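Local coordinates for ESX-5 secretion-associated protein EspG5 (PDB 6VJ5) that acts as a specific chaperone for cognate PE/PPE proteins, keeping their dimers from aggregating and supporting their secretion in Mycobacterium marinum, at residues P81-V86 with A227-D232; A30-C35 with E115-L120. All coordinates share one frame; numbering follows the deposited sequence.

Contact 1. Residues P81-V86 with A227-D232; sequences PDLEVV and ARQYRD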
loop_
_atom_site.group_PDB
_atom_site.type_symbol
_atom_site.label_atom_id
_atom_site.label_comp_id
_atom_site.label_asym_id
_atom_site.label_seq_id
_atom_site.Cartn_x
_atom_site.Cartn_y
_atom_site.Cartn_z
ATOM N N PRO C 81 -18.721 -9.805 -7.808
ATOM C CA PRO C 81 -20.017 -10.464 -7.633
ATOM C C PRO C 81 -21.169 -9.480 -7.727
ATOM O O PRO C 81 -21.026 -8.284 -7.457
ATOM C CB PRO C 81 -19.918 -11.060 -6.223
ATOM C CG PRO C 81 -19.053 -10.071 -5.492
ATOM C CD PRO C 81 -18.047 -9.553 -6.520
ATOM N N ASP C 82 -22.321 -10.001 -8.152
ATOM C CA ASP C 82 -23.552 -9.229 -8.061
ATOM C C ASP C 82 -24.126 -9.284 -6.651
ATOM O O ASP C 82 -24.788 -8.340 -6.205
ATOM C CB ASP C 82 -24.578 -9.749 -9.068
ATOM C CG ASP C 82 -24.048 -9.762 -10.497
ATOM O OD1 ASP C 82 -23.488 -8.739 -10.954
ATOM O OD2 ASP C 82 -24.202 -10.803 -11.167
ATOM N N LEU C 83 -23.867 -10.373 -5.937
ATOM C CA LEU C 83 -24.390 -10.606 -4.603
ATOM C C LEU C 83 -23.320 -11.277 -3.763
ATOM O O LEU C 83 -22.617 -12.174 -4.239
ATOM C CB LEU C 83 -25.638 -11.489 -4.654
ATOM C CG LEU C 83 -26.308 -11.822 -3.325
ATOM C CD1 LEU C 83 -26.891 -10.576 -2.687
ATOM C CD2 LEU C 83 -27.382 -12.879 -3.544
ATOM N N GLU C 84 -23.187 -10.819 -2.522
ATOM C CA GLU C 84 -22.310 -11.439 -1.540
ATOM C C GLU C 84 -23.104 -11.688 -0.269
ATOM O O GLU C 84 -23.744 -10.773 0.257
ATOM C CB GLU C 84 -21.089 -10.567 -1.233
ATOM C CG GLU C 84 -19.815 -11.018 -1.934
ATOM C CD GLU C 84 -18.739 -9.952 -1.931
ATOM O OE1 GLU C 84 -19.067 -8.769 -1.703
ATOM O OE2 GLU C 84 -17.561 -10.296 -2.160
ATOM N N VAL C 85 -23.092 -12.934 0.192
ATOM C CA VAL C 85 -23.671 -13.325 1.471
ATOM C C VAL C 85 -22.521 -13.724 2.379
ATOM O O VAL C 85 -21.680 -14.546 1.997
ATOM C CB VAL C 85 -24.676 -14.478 1.313
ATOM C CG1 VAL C 85 -25.170 -14.946 2.670
ATOM C CG2 VAL C 85 -25.852 -14.045 0.449
ATOM N N VAL C 86 -22.467 -13.131 3.566
ATOM C CA VAL C 86 -21.361 -13.335 4.490
ATOM C C VAL C 86 -21.890 -13.968 5.767
ATOM O O VAL C 86 -22.993 -13.644 6.221
ATOM C CB VAL C 86 -20.636 -12.010 4.805
ATOM C CG1 VAL C 86 -19.705 -12.191 5.998
ATOM C CG2 VAL C 86 -19.872 -11.525 3.586
ATOM N N ALA C 227 -25.548 -9.612 3.991
ATOM C CA ALA C 227 -25.351 -9.676 2.551
ATOM C C ALA C 227 -25.021 -8.299 1.989
ATOM O O ALA C 227 -25.268 -7.266 2.616
ATOM C CB ALA C 227 -26.592 -10.237 1.841
ATOM N N ARG C 228 -24.475 -8.309 0.773
ATOM C CA ARG C 228 -24.054 -7.103 0.071
ATOM C C ARG C 228 -24.419 -7.251 -1.400
ATOM O O ARG C 228 -24.216 -8.315 -1.992
ATOM C CB ARG C 228 -22.547 -6.878 0.246
ATOM C CG ARG C 228 -22.139 -5.420 0.393
ATOM C CD ARG C 228 -20.767 -5.269 1.085
ATOM N NE ARG C 228 -19.927 -6.454 0.933
ATOM C CZ ARG C 228 -19.355 -7.105 1.942
ATOM N NH1 ARG C 228 -18.621 -8.176 1.701
ATOM N NH2 ARG C 228 -19.494 -6.675 3.189
ATOM N N GLN C 229 -24.978 -6.188 -1.977
ATOM C CA GLN C 229 -25.411 -6.172 -3.367
ATOM C C GLN C 229 -24.676 -5.078 -4.131
ATOM O O GLN C 229 -24.297 -4.048 -3.562
ATOM C CB GLN C 229 -26.923 -5.945 -3.467
ATOM C CG GLN C 229 -27.624 -6.832 -4.474
ATOM C CD GLN C 229 -29.125 -6.606 -4.499
ATOM O OE1 GLN C 229 -29.630 -5.634 -3.936
ATOM N NE2 GLN C 229 -29.847 -7.507 -5.153
ATOM N N TYR C 230 -24.483 -5.303 -5.434
ATOM C CA TYR C 230 -23.701 -4.404 -6.274
ATOM C C TYR C 230 -24.444 -4.062 -7.559
ATOM O O TYR C 230 -24.865 -4.960 -8.296
ATOM C CB TYR C 230 -22.340 -5.027 -6.630
ATOM C CG TYR C 230 -21.473 -5.372 -5.441
ATOM C CD1 TYR C 230 -20.719 -4.395 -4.808
ATOM C CD2 TYR C 230 -21.402 -6.673 -4.957
ATOM C CE1 TYR C 230 -19.926 -4.697 -3.720
ATOM C CE2 TYR C 230 -20.608 -6.987 -3.869
ATOM C CZ TYR C 230 -19.872 -5.993 -3.255
ATOM O OH TYR C 230 -19.078 -6.285 -2.170
ATOM N N ARG C 231 -24.580 -2.762 -7.833
ATOM C CA ARG C 231 -25.107 -2.252 -9.093
ATOM C C ARG C 231 -24.115 -1.244 -9.659
ATOM O O ARG C 231 -23.468 -0.505 -8.911
ATOM C CB ARG C 231 -26.485 -1.597 -8.910
ATOM C CG ARG C 231 -27.073 -1.007 -10.186
ATOM C CD ARG C 231 -28.329 -0.188 -9.889
ATOM N NE ARG C 231 -29.524 -1.022 -9.777
ATOM C CZ ARG C 231 -30.715 -0.582 -9.380
ATOM N NH1 ARG C 231 -30.879 0.692 -9.045
ATOM N NH2 ARG C 231 -31.741 -1.419 -9.316
ATOM N N ASP C 232 -24.022 -1.201 -10.993
ATOM C CA ASP C 232 -22.985 -0.445 -11.701
ATOM C C ASP C 232 -21.680 -0.466 -10.905
ATOM O O ASP C 232 -20.971 -1.479 -10.902
ATOM C CB ASP C 232 -23.447 0.992 -12.008
ATOM C CG ASP C 232 -23.962 1.742 -10.789
ATOM O OD1 ASP C 232 -25.005 1.357 -10.228
ATOM O OD2 ASP C 232 -23.310 2.734 -10.397
HETATM O O HOH W 1 -16.153 -7.497 -2.960
#
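Glu84 and Tyr230 meet on one face of an antiparallel strand pair. Tyr230 OH donates to Glu84 OE1 at 2.5 Å, and the oxygen lies in plane at the ring edge. Arg228 NE donates to Tyr230 OH at 3.2 Å; the direct salt bridge of Arg228, NH1 to Glu84 OE1 at 3.5 Å, is weak, and its stronger charge partner is Glu32, which takes NH2. An acid, a phenol and an arginine suit this largely buried polar cluster, because the phenol both gives a hydrogen bond to the acid and takes one from the arginine; a water bridges Glu84 OE2 and Tyr230 OH. Beneath it the backbones pair tightly, with Arg228 N 2.6 Å from Glu84 O. Pro81 CG packs 3.8 Å from Tyr230 CE2. On the face of Leu83, Val85 and Ala227 the packing is looser (Val85 CG2 to Ala227 CB 4.1 Å), and Gln229 turns its amide to Tyr291 and Gly292. Beyond Tyr230 the exposed Arg231 and Asp232 leave the pairing. Asp82 and Leu83 both face the single Arg122 of strand 115-123, a classic beta bulge at the start of strand 83-91. Strand 83-91 lies between 115-123 and 221-231, and Leu286 of helix 275-286 packs on Val85 and Ala227.

Contact 2. Residues A30-C35 with E115-L120; sequences APELRC and EFRVVL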
loop_
_atom_site.group_PDB
_atom_site.type_symbol
_atom_site.label_atom_id
_atom_site.label_comp_id
_atom_site.label_asym_id
_atom_site.label_seq_id
_atom_site.Cartn_x
_atom_site.Cartn_y
_atom_site.Cartn_z
ATOM N N ALA C 30 -13.919 -9.851 -1.098
ATOM C CA ALA C 30 -14.659 -9.498 0.101
ATOM C C ALA C 30 -13.687 -9.088 1.208
ATOM O O ALA C 30 -12.692 -9.791 1.441
ATOM C CB ALA C 30 -15.517 -10.673 0.567
ATOM N N PRO C 31 -13.927 -7.970 1.894
ATOM C CA PRO C 31 -13.043 -7.602 3.014
ATOM C C PRO C 31 -13.010 -8.641 4.120
ATOM O O PRO C 31 -12.016 -8.716 4.852
ATOM C CB PRO C 31 -13.628 -6.269 3.508
ATOM C CG PRO C 31 -15.060 -6.274 3.040
ATOM C CD PRO C 31 -15.076 -7.054 1.751
ATOM N N GLU C 32 -14.062 -9.454 4.263
ATOM C CA GLU C 32 -14.109 -10.407 5.369
ATOM C C GLU C 32 -13.031 -11.477 5.253
ATOM O O GLU C 32 -12.617 -12.047 6.270
ATOM C CB GLU C 32 -15.486 -11.066 5.441
ATOM C CG GLU C 32 -16.601 -10.138 5.885
ATOM C CD GLU C 32 -17.159 -9.311 4.755
ATOM O OE1 GLU C 32 -16.635 -9.425 3.632
ATOM O OE2 GLU C 32 -18.122 -8.551 4.991
ATOM N N LEU C 33 -12.574 -11.777 4.039
ATOM C CA LEU C 33 -11.447 -12.686 3.873
ATOM C C LEU C 33 -10.131 -12.056 4.294
ATOM O O LEU C 33 -9.135 -12.776 4.445
ATOM C CB LEU C 33 -11.362 -13.138 2.420
ATOM C CG LEU C 33 -12.547 -13.978 1.947
ATOM C CD1 LEU C 33 -12.653 -13.938 0.441
ATOM C CD2 LEU C 33 -12.379 -15.403 2.447
ATOM N N ARG C 34 -10.108 -10.733 4.465
ATOM C CA ARG C 34 -8.965 -10.017 5.019
ATOM C C ARG C 34 -7.663 -10.439 4.343
ATOM O O ARG C 34 -6.682 -10.811 4.994
ATOM C CB ARG C 34 -8.900 -10.221 6.531
ATOM C CG ARG C 34 -8.016 -9.235 7.260
ATOM C CD ARG C 34 -8.203 -9.349 8.763
ATOM N NE ARG C 34 -9.361 -8.607 9.256
ATOM C CZ ARG C 34 -9.643 -8.447 10.546
ATOM N NH1 ARG C 34 -8.849 -8.983 11.459
ATOM N NH2 ARG C 34 -10.713 -7.760 10.924
ATOM N N CYS C 35 -7.647 -10.361 3.019
ATOM C CA CYS C 35 -6.419 -10.604 2.277
ATOM C C CYS C 35 -5.688 -9.294 2.018
ATOM O O CYS C 35 -6.239 -8.202 2.179
ATOM C CB CYS C 35 -6.724 -11.306 0.960
ATOM S SG CYS C 35 -7.393 -12.957 1.189
ATOM N N GLU C 115 -12.279 -17.787 15.170
ATOM C CA GLU C 115 -13.171 -17.246 14.153
ATOM C C GLU C 115 -12.991 -17.993 12.837
ATOM O O GLU C 115 -11.876 -18.373 12.469
ATOM C CB GLU C 115 -12.919 -15.743 13.952
ATOM C CG GLU C 115 -14.175 -14.937 13.676
ATOM C CD GLU C 115 -13.923 -13.441 13.609
ATOM O OE1 GLU C 115 -14.007 -12.876 12.502
ATOM O OE2 GLU C 115 -13.654 -12.825 14.663
ATOM N N PHE C 116 -14.110 -18.205 12.152
ATOM C CA PHE C 116 -14.184 -18.860 10.853
ATOM C C PHE C 116 -15.036 -17.956 9.969
ATOM O O PHE C 116 -16.108 -17.510 10.390
ATOM C CB PHE C 116 -14.785 -20.264 10.990
ATOM C CG PHE C 116 -14.276 -21.028 12.194
ATOM C CD1 PHE C 116 -14.890 -20.887 13.432
ATOM C CD2 PHE C 116 -13.183 -21.880 12.091
ATOM C CE1 PHE C 116 -14.424 -21.583 14.547
ATOM C CE2 PHE C 116 -12.715 -22.580 13.202
ATOM C CZ PHE C 116 -13.339 -22.430 14.429
ATOM N N ARG C 117 -14.559 -17.663 8.762
ATOM C CA ARG C 117 -15.183 -16.653 7.911
ATOM C C ARG C 117 -15.603 -17.275 6.590
ATOM O O ARG C 117 -14.768 -17.823 5.863
ATOM C CB ARG C 117 -14.232 -15.479 7.670
ATOM C CG ARG C 117 -14.345 -14.372 8.715
ATOM C CD ARG C 117 -12.990 -13.763 9.080
ATOM N NE ARG C 117 -13.151 -12.714 10.084
ATOM C CZ ARG C 117 -13.259 -11.415 9.813
ATOM N NH1 ARG C 117 -13.204 -10.978 8.561
ATOM N NH2 ARG C 117 -13.415 -10.549 10.804
ATOM N N VAL C 118 -16.895 -17.171 6.281
ATOM C CA VAL C 118 -17.500 -17.789 5.105
ATOM C C VAL C 118 -18.106 -16.696 4.232
ATOM O O VAL C 118 -19.005 -15.967 4.673
ATOM C CB VAL C 118 -18.577 -18.817 5.492
ATOM C CG1 VAL C 118 -19.311 -19.301 4.250
ATOM C CG2 VAL C 118 -17.978 -19.977 6.257
ATOM N N VAL C 119 -17.652 -16.612 2.985
ATOM C CA VAL C 119 -18.218 -15.705 1.994
ATOM C C VAL C 119 -18.804 -16.534 0.858
ATOM O O VAL C 119 -18.136 -17.425 0.319
ATOM C CB VAL C 119 -17.166 -14.713 1.464
ATOM C CG1 VAL C 119 -17.777 -13.793 0.423
ATOM C CG2 VAL C 119 -16.588 -13.906 2.611
ATOM N N LEU C 120 -20.051 -16.235 0.501
ATOM C CA LEU C 120 -20.753 -16.873 -0.608
ATOM C C LEU C 120 -20.977 -15.799 -1.666
ATOM O O LEU C 120 -21.732 -14.847 -1.440
ATOM C CB LEU C 120 -22.078 -17.473 -0.151
ATOM C CG LEU C 120 -22.039 -18.536 0.940
ATOM C CD1 LEU C 120 -23.409 -18.630 1.603
ATOM C CD2 LEU C 120 -21.637 -19.881 0.374
HETATM O O HOH W 2 -12.091 -7.914 7.998
#
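Arg117 bends at chi2 (142°), and the chain carries its guanidinium to the carbonyl of Glu32; Val119, with CG1 anti to the backbone N (chi1 179°), presents both methyls to Ala30. Arg117 NH1 donates to Glu32 O at 2.6 Å, in the carbonyl plane and on a lone pair, with the oxygen at the edge of the guanidinium. Within the strand, Arg117 NE forms a salt bridge to Glu115 OE1 at 2.6 Å. Held by both partners, the guanidinium has little freedom to turn, and arginine suits the place because its several N-H groups can serve a carbonyl and a carboxylate together. Arg34 NH2 lies 3.9 Å from Arg117 NH2, a like-charge approach that Glu115 would probably ease; Arg34 NH1 is held by the carbonyls of Gly97 and Asp110. A water accepts from Arg34 NE and, weakly, from Arg117 NH1 while donating to Pro31 O. Branched and small apolar groups fill the other end: Ala30 CB is 3.9 Å from Val119 CG1, and Leu33 CG lies 4.1 Å from Val119 CG2. The short 3-10 turn 31-33, in the loop between helices 14-23 and 51-58, thus rests on strand 115-123, between strands 83-91 and 126-133, and Leu33 also touches Ala130 of the latter.

Contacts 1 and 2 have centres 14 Å apart and share one large antiparallel sheet. Along the chain their segments alternate, 30-35, 81-86, 115-120 and 227-232, interlocking distant parts of the sequence. Strands 83-91 and 115-123 lie side by side, with a probable hydrogen bond from Leu120 N to Val85 O at 2.8 Å. Glu32 OE2 forms a salt bridge with Arg228 NH2 at 2.9 Å, and Ala30 packs on Glu84. The loop thus reaches four consecutive strands, 126-133, 115-123, 83-91 and 221-231. A chain of another protein packs against both Arg228 and Glu32, so loop and sheet probably present one joint surface to it.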